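Local coordinates for protein RNA-dependent RNA Polymerase (Bombyx mori cytoplasmic polyhedrosis virus, PDB 6TZ0) that catalyses RNA-templated RNA synthesis inside a double-stranded RNA virus, probably serving both plus-strand transcription and genome replication, at residues A[927-930]-A[931-934]; A[694-697]-A[698-702]; A[850-853]-A[854-858]. All coordinates share one frame; numbering follows the deposited sequence.

Contact 1: residues A[927-930]-A[931-934]; sequences PVKV and NELA
N931 N donates to P927 O at 2.9 Å, one turn back. P927 suits the start of the helix because its ring restricts phi and the missing N-H is not needed in a first turn. The side chain of N931 leans against Q974 of helix 973-979. Next comes E932, whose N bonds to V928 O (2.9 Å) and whose carboxylate faces the ammonium group one turn back. K929 NZ and E932 OE1 are 3.8 Å apart, a long salt bridge. Two successive bends in the lysine (chi2 61°, chi3 68°) curl NZ round to the end of the extended glutamate; the two lie three residues apart, an i to i+3 pair in the opening turns of the alpha-helix 927-937. Beyond the pair, E932 packs on N64 of the Viral structural protein 4 chain. L933 N donates to K929 O at 2.9 Å, while its branched end turns to A454 and V455 of helix 449-455, and its CG lies 4.3 Å from the aliphatic K929 CD. A934 N continues the ladder to V930 O (3.0 Å). Its methyl touches Q974 and I977, a small side chain where two helices meet, on the same neighbouring helix that V930 touches through Q978.

Contact 2: residues A[694-697]-A[698-702]; sequences HDHA and VSNAS
V698 lays one methyl on the imidazole of H694, a turn earlier: CG2 is 3.9 Å from the ring centroid, 21° off the ring normal, a CH-pi contact displaced toward the CE1–NE2 rim. A branched aliphatic suits this place, since one methyl can lie beside the backbone N and point back along the helix. The other cluster gathers round H696 O, which accepts two bonds from the same face of its carbonyl plane. N700 N supplies the regular helical bond at 3.0 Å, and S699 OG adds a second at 2.6 Å. The serine hydroxyl is placed by chi1 67°, which sets OG between backbone N and carbonyl carbon and turns it toward the preceding turn; S702 OG repeats the pattern on S699 O (2.8 Å). S699 OG also meets the H696 ring at its edge, 3.6 Å from CD2, whereas the N700 amide approaches obliquely, its plane 41° from the imidazole. Outside the turn, N659 of helix 644-665 donates to N700 OD1, F686 meets the H696 ring, and F291 stacks on H694. A697, only a methyl, lets the helix close down on F686. Helix 690-705 thus packs on strand 682-687, which follows the metal-binding D680 and D681, a place in the chain order consistent with motif D of a polymerase palm.

Contact 3: residues A[850-853]-A[854-858]; sequences FERR and DGTFT
F850 and T858 stand at the open end of a tight, irregular antiparallel hairpin, where T858 N donates to F850 O (2.9 Å) in the carbonyl plane, and R852 N donates to T856 O (2.8 Å) nearer the turn. Between these bonds E851 and F857 form a non-hydrogen-bonded pair, their CA atoms 4.5 Å apart. F850 N turns to a side chain, T858 OG1, at 2.9 Å; chi1 of 64° sets OG1 between the backbone N and carbonyl carbon of T858, within bonding distance of F850 N across the hairpin, and the threonine supplies the acceptor. The F850 ring is buried, meeting Y900 and F902 edge-to-face. R853 and D854 occupy the corners of a type I turn, and G855 follows as a G1 bulge. Its positive phi (96°) would press a CB against the preceding carbonyl, so a residue without one belongs here. On one side of the hairpin, R852 runs extended from CG to NE and crosses to the other arm. Its NH1 donates to T856 OG1 at 3.1 Å, almost in the guanidinium plane, and makes a weak, bent bond to F857 O. T858 CG2 lies over a guanidinium face, offset toward the rim, while NH2 forms a salt bridge with D877, fixing the rotation of the group. An arginine suits this post because its several N-H groups can serve the opposite arm and an outside acid at once. The opposite side carries E851 and F857: E851 CB comes 3.6 Å from F857 CE1, with CG over the ring face, so the aliphatic part of the glutamate packs on the aromatic. F857 also receives K17 in a cation-pi contact, and R853 reaches away to a salt bridge with D893.

In the fold
The three contacts come in the chain order 2, 3, 1 and are widely separated. Centre-to-centre distances are about 60 Å between contacts 1 and 2, about 61 Å between 1 and 3 and about 66 Å between 2 and 3, with contacts 2 and 3 on opposite sides of the chain's centre. Contact 2 belongs to the polymerase core: the side chain of A701 is about 9 Å from that of V548 and about 11 Å from that of D547, both magnesium-binding residues. Contacts 1 and 3 lie away from the annotated sites. Of the three, contact 1 alone touches another protein chain, Viral structural protein 4, whereas contact 3 is a loop hairpin packed within the polymerase itself.

Contact 1: residues A[927-930]-A[931-934]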
ATOM      1  N   PRO A 927       0.875  -4.579 -32.560  1.00 63.67           N
ATOM      2  CA  PRO A 927       1.961  -3.635 -32.243  1.00 63.67           C
ATOM      3  C   PRO A 927       1.706  -2.215 -32.720  1.00 63.67           C
ATOM      4  O   PRO A 927       2.284  -1.283 -32.147  1.00 63.67           O
ATOM      5  CB  PRO A 927       3.175  -4.250 -32.947  1.00 63.67           C
ATOM      6  CG  PRO A 927       2.598  -5.042 -34.058  1.00 63.67           C
ATOM      7  CD  PRO A 927       1.301  -5.589 -33.546  1.00 63.67           C
ATOM      8  N   VAL A 928       0.869  -2.029 -33.745  1.00 62.45           N
ATOM      9  CA  VAL A 928       0.417  -0.694 -34.129  1.00 62.45           C
ATOM     10  C   VAL A 928      -0.355  -0.051 -32.985  1.00 62.45           C
ATOM     11  O   VAL A 928      -0.166   1.132 -32.669  1.00 62.45           O
ATOM     12  CB  VAL A 928      -0.430  -0.778 -35.414  1.00 62.45           C
ATOM     13  CG1 VAL A 928      -0.974   0.587 -35.807  1.00 62.45           C
ATOM     14  CG2 VAL A 928       0.388  -1.370 -36.545  1.00 62.45           C
ATOM     15  N   LYS A 929      -1.198  -0.841 -32.314  1.00 61.57           N
ATOM     16  CA  LYS A 929      -1.896  -0.377 -31.120  1.00 61.57           C
ATOM     17  C   LYS A 929      -0.930  -0.081 -29.976  1.00 61.57           C
ATOM     18  O   LYS A 929      -1.162   0.858 -29.207  1.00 61.57           O
ATOM     19  CB  LYS A 929      -2.937  -1.423 -30.706  1.00 61.57           C
ATOM     20  CG  LYS A 929      -3.780  -1.063 -29.508  1.00 61.57           C
ATOM     21  CD  LYS A 929      -4.585   0.195 -29.770  1.00 61.57           C
ATOM     22  CE  LYS A 929      -5.653  -0.040 -30.819  1.00 61.57           C
ATOM     23  NZ  LYS A 929      -6.476   1.179 -31.033  1.00 61.57           N
ATOM     24  N   VAL A 930       0.171  -0.833 -29.875  1.00 59.77           N
ATOM     25  CA  VAL A 930       1.159  -0.595 -28.824  1.00 59.77           C
ATOM     26  C   VAL A 930       1.859   0.742 -29.042  1.00 59.77           C
ATOM     27  O   VAL A 930       1.998   1.548 -28.108  1.00 59.77           O
ATOM     28  CB  VAL A 930       2.171  -1.754 -28.768  1.00 59.77           C
ATOM     29  CG1 VAL A 930       3.268  -1.463 -27.759  1.00 59.77           C
ATOM     30  CG2 VAL A 930       1.473  -3.046 -28.419  1.00 59.77           C
ATOM     31  N   ASN A 931       2.295   0.996 -30.284  1.00 59.18           N
ATOM     32  CA  ASN A 931       2.911   2.277 -30.620  1.00 59.18           C
ATOM     33  C   ASN A 931       1.937   3.426 -30.431  1.00 59.18           C
ATOM     34  O   ASN A 931       2.328   4.502 -29.971  1.00 59.18           O
ATOM     35  CB  ASN A 931       3.424   2.271 -32.060  1.00 59.18           C
ATOM     36  CG  ASN A 931       4.573   1.317 -32.272  1.00 59.18           C
ATOM     37  OD1 ASN A 931       4.467   0.360 -33.035  1.00 59.18           O
ATOM     38  ND2 ASN A 931       5.682   1.573 -31.597  1.00 59.18           N
ATOM     39  N   GLU A 932       0.658   3.204 -30.750  1.00 53.60           N
ATOM     40  CA  GLU A 932      -0.339   4.255 -30.594  1.00 53.60           C
ATOM     41  C   GLU A 932      -0.578   4.592 -29.127  1.00 53.60           C
ATOM     42  O   GLU A 932      -0.647   5.775 -28.765  1.00 53.60           O
ATOM     43  CB  GLU A 932      -1.638   3.839 -31.277  1.00 53.60           C
ATOM     44  CG  GLU A 932      -2.707   4.903 -31.242  1.00 53.60           C
ATOM     45  CD  GLU A 932      -3.908   4.544 -32.078  1.00 53.60           C
ATOM     46  OE1 GLU A 932      -3.895   3.466 -32.707  1.00 53.60           O
ATOM     47  OE2 GLU A 932      -4.869   5.341 -32.105  1.00 53.60           O
ATOM     48  N   LEU A 933      -0.660   3.573 -28.265  1.00 50.48           N
ATOM     49  CA  LEU A 933      -0.860   3.817 -26.840  1.00 50.48           C
ATOM     50  C   LEU A 933       0.344   4.505 -26.212  1.00 50.48           C
ATOM     51  O   LEU A 933       0.182   5.431 -25.410  1.00 50.48           O
ATOM     52  CB  LEU A 933      -1.161   2.513 -26.106  1.00 50.48           C
ATOM     53  CG  LEU A 933      -2.497   1.818 -26.357  1.00 50.48           C
ATOM     54  CD1 LEU A 933      -2.535   0.519 -25.592  1.00 50.48           C
ATOM     55  CD2 LEU A 933      -3.660   2.692 -25.963  1.00 50.48           C
ATOM     56  N   ALA A 934       1.560   4.103 -26.595  1.00 51.60           N
ATOM     57  CA  ALA A 934       2.738   4.733 -26.005  1.00 51.60           C
ATOM     58  C   ALA A 934       2.945   6.153 -26.525  1.00 51.60           C
ATOM     59  O   ALA A 934       3.364   7.041 -25.769  1.00 51.60           O
ATOM     60  CB  ALA A 934       3.971   3.883 -26.265  1.00 51.60           C
TER

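Contact 2: residues A[694-697]-A[698-702]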
ATOM      1  N   HIS A 694       7.907  11.507  33.332  1.00 33.72           N
ATOM      2  CA  HIS A 694       6.575  10.941  33.505  1.00 33.72           C
ATOM      3  C   HIS A 694       5.490  11.959  33.176  1.00 33.72           C
ATOM      4  O   HIS A 694       4.492  11.611  32.537  1.00 33.72           O
ATOM      5  CB  HIS A 694       6.416  10.404  34.925  1.00 33.72           C
ATOM      6  CG  HIS A 694       5.081   9.780  35.191  1.00 33.72           C
ATOM      7  ND1 HIS A 694       4.688   8.588  34.622  1.00 33.72           N
ATOM      8  CD2 HIS A 694       4.058  10.171  35.987  1.00 33.72           C
ATOM      9  CE1 HIS A 694       3.475   8.280  35.042  1.00 33.72           C
ATOM     10  NE2 HIS A 694       3.071   9.223  35.874  1.00 33.72           N
ATOM     11  N   ASP A 695       5.688  13.226  33.561  1.00 32.59           N
ATOM     12  CA  ASP A 695       4.719  14.276  33.246  1.00 32.59           C
ATOM     13  C   ASP A 695       4.591  14.481  31.740  1.00 32.59           C
ATOM     14  O   ASP A 695       3.475  14.558  31.206  1.00 32.59           O
ATOM     15  CB  ASP A 695       5.136  15.575  33.934  1.00 32.59           C
ATOM     16  CG  ASP A 695       4.043  16.637  33.925  1.00 32.59           C
ATOM     17  OD1 ASP A 695       2.921  16.381  33.443  1.00 32.59           O
ATOM     18  OD2 ASP A 695       4.318  17.758  34.399  1.00 32.59           O
ATOM     19  N   HIS A 696       5.719  14.500  31.034  1.00 27.81           N
ATOM     20  CA  HIS A 696       5.690  14.775  29.605  1.00 27.81           C
ATOM     21  C   HIS A 696       5.132  13.589  28.823  1.00 27.81           C
ATOM     22  O   HIS A 696       4.389  13.775  27.847  1.00 27.81           O
ATOM     23  CB  HIS A 696       7.100  15.154  29.156  1.00 27.81           C
ATOM     24  CG  HIS A 696       7.167  15.793  27.807  1.00 27.81           C
ATOM     25  ND1 HIS A 696       8.362  16.139  27.220  1.00 27.81           N
ATOM     26  CD2 HIS A 696       6.204  16.132  26.924  1.00 27.81           C
ATOM     27  CE1 HIS A 696       8.131  16.680  26.041  1.00 27.81           C
ATOM     28  NE2 HIS A 696       6.828  16.683  25.834  1.00 27.81           N
ATOM     29  N   ALA A 697       5.419  12.362  29.274  1.00 28.59           N
ATOM     30  CA  ALA A 697       4.878  11.185  28.601  1.00 28.59           C
ATOM     31  C   ALA A 697       3.377  11.045  28.832  1.00 28.59           C
ATOM     32  O   ALA A 697       2.637  10.680  27.909  1.00 28.59           O
ATOM     33  CB  ALA A 697       5.618   9.935  29.071  1.00 28.59           C
ATOM     34  N   VAL A 698       2.906  11.357  30.043  1.00 27.78           N
ATOM     35  CA  VAL A 698       1.472  11.332  30.315  1.00 27.78           C
ATOM     36  C   VAL A 698       0.751  12.417  29.521  1.00 27.78           C
ATOM     37  O   VAL A 698      -0.362  12.198  29.023  1.00 27.78           O
ATOM     38  CB  VAL A 698       1.235  11.437  31.835  1.00 27.78           C
ATOM     39  CG1 VAL A 698      -0.207  11.733  32.175  1.00 27.78           C
ATOM     40  CG2 VAL A 698       1.608  10.131  32.485  1.00 27.78           C
ATOM     41  N   SER A 699       1.394  13.573  29.323  1.00 27.85           N
ATOM     42  CA  SER A 699       0.762  14.628  28.534  1.00 27.85           C
ATOM     43  C   SER A 699       0.671  14.254  27.056  1.00 27.85           C
ATOM     44  O   SER A 699      -0.329  14.563  26.397  1.00 27.85           O
ATOM     45  CB  SER A 699       1.520  15.938  28.708  1.00 27.85           C
ATOM     46  OG  SER A 699       2.810  15.846  28.140  1.00 27.85           O
ATOM     47  N   ASN A 700       1.695  13.573  26.524  1.00 28.25           N
ATOM     48  CA  ASN A 700       1.617  13.083  25.147  1.00 28.25           C
ATOM     49  C   ASN A 700       0.545  12.013  24.984  1.00 28.25           C
ATOM     50  O   ASN A 700      -0.172  11.993  23.974  1.00 28.25           O
ATOM     51  CB  ASN A 700       2.960  12.529  24.692  1.00 28.25           C
ATOM     52  CG  ASN A 700       3.949  13.605  24.368  1.00 28.25           C
ATOM     53  OD1 ASN A 700       3.592  14.652  23.837  1.00 28.25           O
ATOM     54  ND2 ASN A 700       5.214  13.340  24.642  1.00 28.25           N
ATOM     55  N   ALA A 701       0.412  11.124  25.970  1.00 28.70           N
ATOM     56  CA  ALA A 701      -0.632  10.106  25.911  1.00 28.70           C
ATOM     57  C   ALA A 701      -2.021  10.728  25.969  1.00 28.70           C
ATOM     58  O   ALA A 701      -2.922  10.321  25.224  1.00 28.70           O
ATOM     59  CB  ALA A 701      -0.448   9.106  27.048  1.00 28.70           C
ATOM     60  N   SER A 702      -2.202  11.738  26.820  1.00 27.89           N
ATOM     61  CA  SER A 702      -3.503  12.385  26.918  1.00 27.89           C
ATOM     62  C   SER A 702      -3.830  13.186  25.669  1.00 27.89           C
ATOM     63  O   SER A 702      -4.997  13.262  25.276  1.00 27.89           O
ATOM     64  CB  SER A 702      -3.552  13.288  28.144  1.00 27.89           C
ATOM     65  OG  SER A 702      -2.680  14.389  27.985  1.00 27.89           O
TER

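Contact 3: residues A[850-853]-A[854-858]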
ATOM      1  N   PHE A 850      34.740 -30.995   1.624  1.00 52.20           N
ATOM      2  CA  PHE A 850      34.989 -32.038   0.642  1.00 52.20           C
ATOM      3  C   PHE A 850      36.405 -32.562   0.810  1.00 52.20           C
ATOM      4  O   PHE A 850      37.330 -31.795   1.079  1.00 52.20           O
ATOM      5  CB  PHE A 850      34.806 -31.511  -0.780  1.00 52.20           C
ATOM      6  CG  PHE A 850      33.380 -31.268  -1.161  1.00 52.20           C
ATOM      7  CD1 PHE A 850      32.589 -32.307  -1.621  1.00 52.20           C
ATOM      8  CD2 PHE A 850      32.825 -30.005  -1.050  1.00 52.20           C
ATOM      9  CE1 PHE A 850      31.277 -32.094  -1.974  1.00 52.20           C
ATOM     10  CE2 PHE A 850      31.508 -29.783  -1.397  1.00 52.20           C
ATOM     11  CZ  PHE A 850      30.734 -30.830  -1.861  1.00 52.20           C
ATOM     12  N   GLU A 851      36.576 -33.871   0.648  1.00 54.96           N
ATOM     13  CA  GLU A 851      37.899 -34.459   0.792  1.00 54.96           C
ATOM     14  C   GLU A 851      38.664 -34.360  -0.520  1.00 54.96           C
ATOM     15  O   GLU A 851      38.114 -34.603  -1.596  1.00 54.96           O
ATOM     16  CB  GLU A 851      37.805 -35.917   1.236  1.00 54.96           C
ATOM     17  CG  GLU A 851      39.151 -36.518   1.603  1.00 54.96           C
ATOM     18  CD  GLU A 851      39.060 -37.960   2.036  1.00 54.96           C
ATOM     19  OE1 GLU A 851      37.952 -38.524   1.999  1.00 54.96           O
ATOM     20  OE2 GLU A 851      40.101 -38.530   2.419  1.00 54.96           O
ATOM     21  N   ARG A 852      39.936 -33.989  -0.423  1.00 54.82           N
ATOM     22  CA  ARG A 852      40.823 -33.942  -1.572  1.00 54.82           C
ATOM     23  C   ARG A 852      41.422 -35.329  -1.795  1.00 54.82           C
ATOM     24  O   ARG A 852      41.054 -36.301  -1.133  1.00 54.82           O
ATOM     25  CB  ARG A 852      41.906 -32.890  -1.355  1.00 54.82           C
ATOM     26  CG  ARG A 852      41.388 -31.477  -1.196  1.00 54.82           C
ATOM     27  CD  ARG A 852      42.538 -30.497  -1.093  1.00 54.82           C
ATOM     28  NE  ARG A 852      42.090 -29.122  -0.914  1.00 54.82           N
ATOM     29  CZ  ARG A 852      41.971 -28.536   0.268  1.00 54.82           C
ATOM     30  NH1 ARG A 852      42.284 -29.200   1.367  1.00 54.82           N
ATOM     31  NH2 ARG A 852      41.557 -27.280   0.351  1.00 54.82           N
ATOM     32  N   ARG A 853      42.361 -35.425  -2.722  1.00 58.85           N
ATOM     33  CA  ARG A 853      43.052 -36.682  -2.967  1.00 58.85           C
ATOM     34  C   ARG A 853      44.032 -37.056  -1.846  1.00 58.85           C
ATOM     35  O   ARG A 853      44.383 -38.224  -1.689  1.00 58.85           O
ATOM     36  CB  ARG A 853      43.802 -36.636  -4.299  1.00 58.85           C
ATOM     37  CG  ARG A 853      42.909 -36.709  -5.523  1.00 58.85           C
ATOM     38  CD  ARG A 853      43.696 -37.150  -6.745  1.00 58.85           C
ATOM     39  NE  ARG A 853      42.855 -37.247  -7.933  1.00 58.85           N
ATOM     40  CZ  ARG A 853      42.097 -38.297  -8.230  1.00 58.85           C
ATOM     41  NH1 ARG A 853      42.065 -39.343  -7.418  1.00 58.85           N
ATOM     42  NH2 ARG A 853      41.365 -38.298  -9.333  1.00 58.85           N
ATOM     43  N   ASP A 854      44.470 -36.066  -1.072  1.00 60.96           N
ATOM     44  CA  ASP A 854      45.509 -36.274  -0.079  1.00 60.96           C
ATOM     45  C   ASP A 854      44.967 -36.665   1.286  1.00 60.96           C
ATOM     46  O   ASP A 854      45.756 -37.014   2.171  1.00 60.96           O
ATOM     47  CB  ASP A 854      46.343 -35.003   0.061  1.00 60.96           C
ATOM     48  CG  ASP A 854      47.079 -34.657  -1.207  1.00 60.96           C
ATOM     49  OD1 ASP A 854      47.386 -35.587  -1.983  1.00 60.96           O
ATOM     50  OD2 ASP A 854      47.349 -33.458  -1.428  1.00 60.96           O
ATOM     51  N   GLY A 855      43.655 -36.621   1.481  1.00 57.82           N
ATOM     52  CA  GLY A 855      43.074 -36.784   2.791  1.00 57.82           C
ATOM     53  C   GLY A 855      42.773 -35.484   3.497  1.00 57.82           C
ATOM     54  O   GLY A 855      42.122 -35.504   4.548  1.00 57.82           O
ATOM     55  N   THR A 856      43.233 -34.360   2.958  1.00 55.49           N
ATOM     56  CA  THR A 856      42.864 -33.068   3.501  1.00 55.49           C
ATOM     57  C   THR A 856      41.458 -32.693   3.059  1.00 55.49           C
ATOM     58  O   THR A 856      40.900 -33.255   2.114  1.00 55.49           O
ATOM     59  CB  THR A 856      43.854 -31.988   3.070  1.00 55.49           C
ATOM     60  OG1 THR A 856      43.876 -31.904   1.641  1.00 55.49           O
ATOM     61  CG2 THR A 856      45.242 -32.314   3.573  1.00 55.49           C
ATOM     62  N   PHE A 857      40.886 -31.727   3.759  1.00 52.62           N
ATOM     63  CA  PHE A 857      39.516 -31.307   3.537  1.00 52.62           C
ATOM     64  C   PHE A 857      39.475 -29.831   3.181  1.00 52.62           C
ATOM     65  O   PHE A 857      40.311 -29.045   3.629  1.00 52.62           O
ATOM     66  CB  PHE A 857      38.663 -31.572   4.779  1.00 52.62           C
ATOM     67  CG  PHE A 857      38.386 -33.020   5.015  1.00 52.62           C
ATOM     68  CD1 PHE A 857      37.283 -33.625   4.444  1.00 52.62           C
ATOM     69  CD2 PHE A 857      39.254 -33.788   5.767  1.00 52.62           C
ATOM     70  CE1 PHE A 857      37.031 -34.960   4.646  1.00 52.62           C
ATOM     71  CE2 PHE A 857      39.011 -35.127   5.969  1.00 52.62           C
ATOM     72  CZ  PHE A 857      37.896 -35.713   5.407  1.00 52.62           C
ATOM     73  N   THR A 858      38.489 -29.461   2.370  1.00 50.35           N
ATOM     74  CA  THR A 858      38.194 -28.056   2.166  1.00 50.35           C
ATOM     75  C   THR A 858      37.509 -27.485   3.408  1.00 50.35           C
ATOM     76  O   THR A 858      37.208 -28.190   4.372  1.00 50.35           O
ATOM     77  CB  THR A 858      37.319 -27.860   0.931  1.00 50.35           C
ATOM     78  OG1 THR A 858      36.054 -28.497   1.133  1.00 50.35           O
ATOM     79  CG2 THR A 858      37.985 -28.457  -0.293  1.00 50.35           C
TER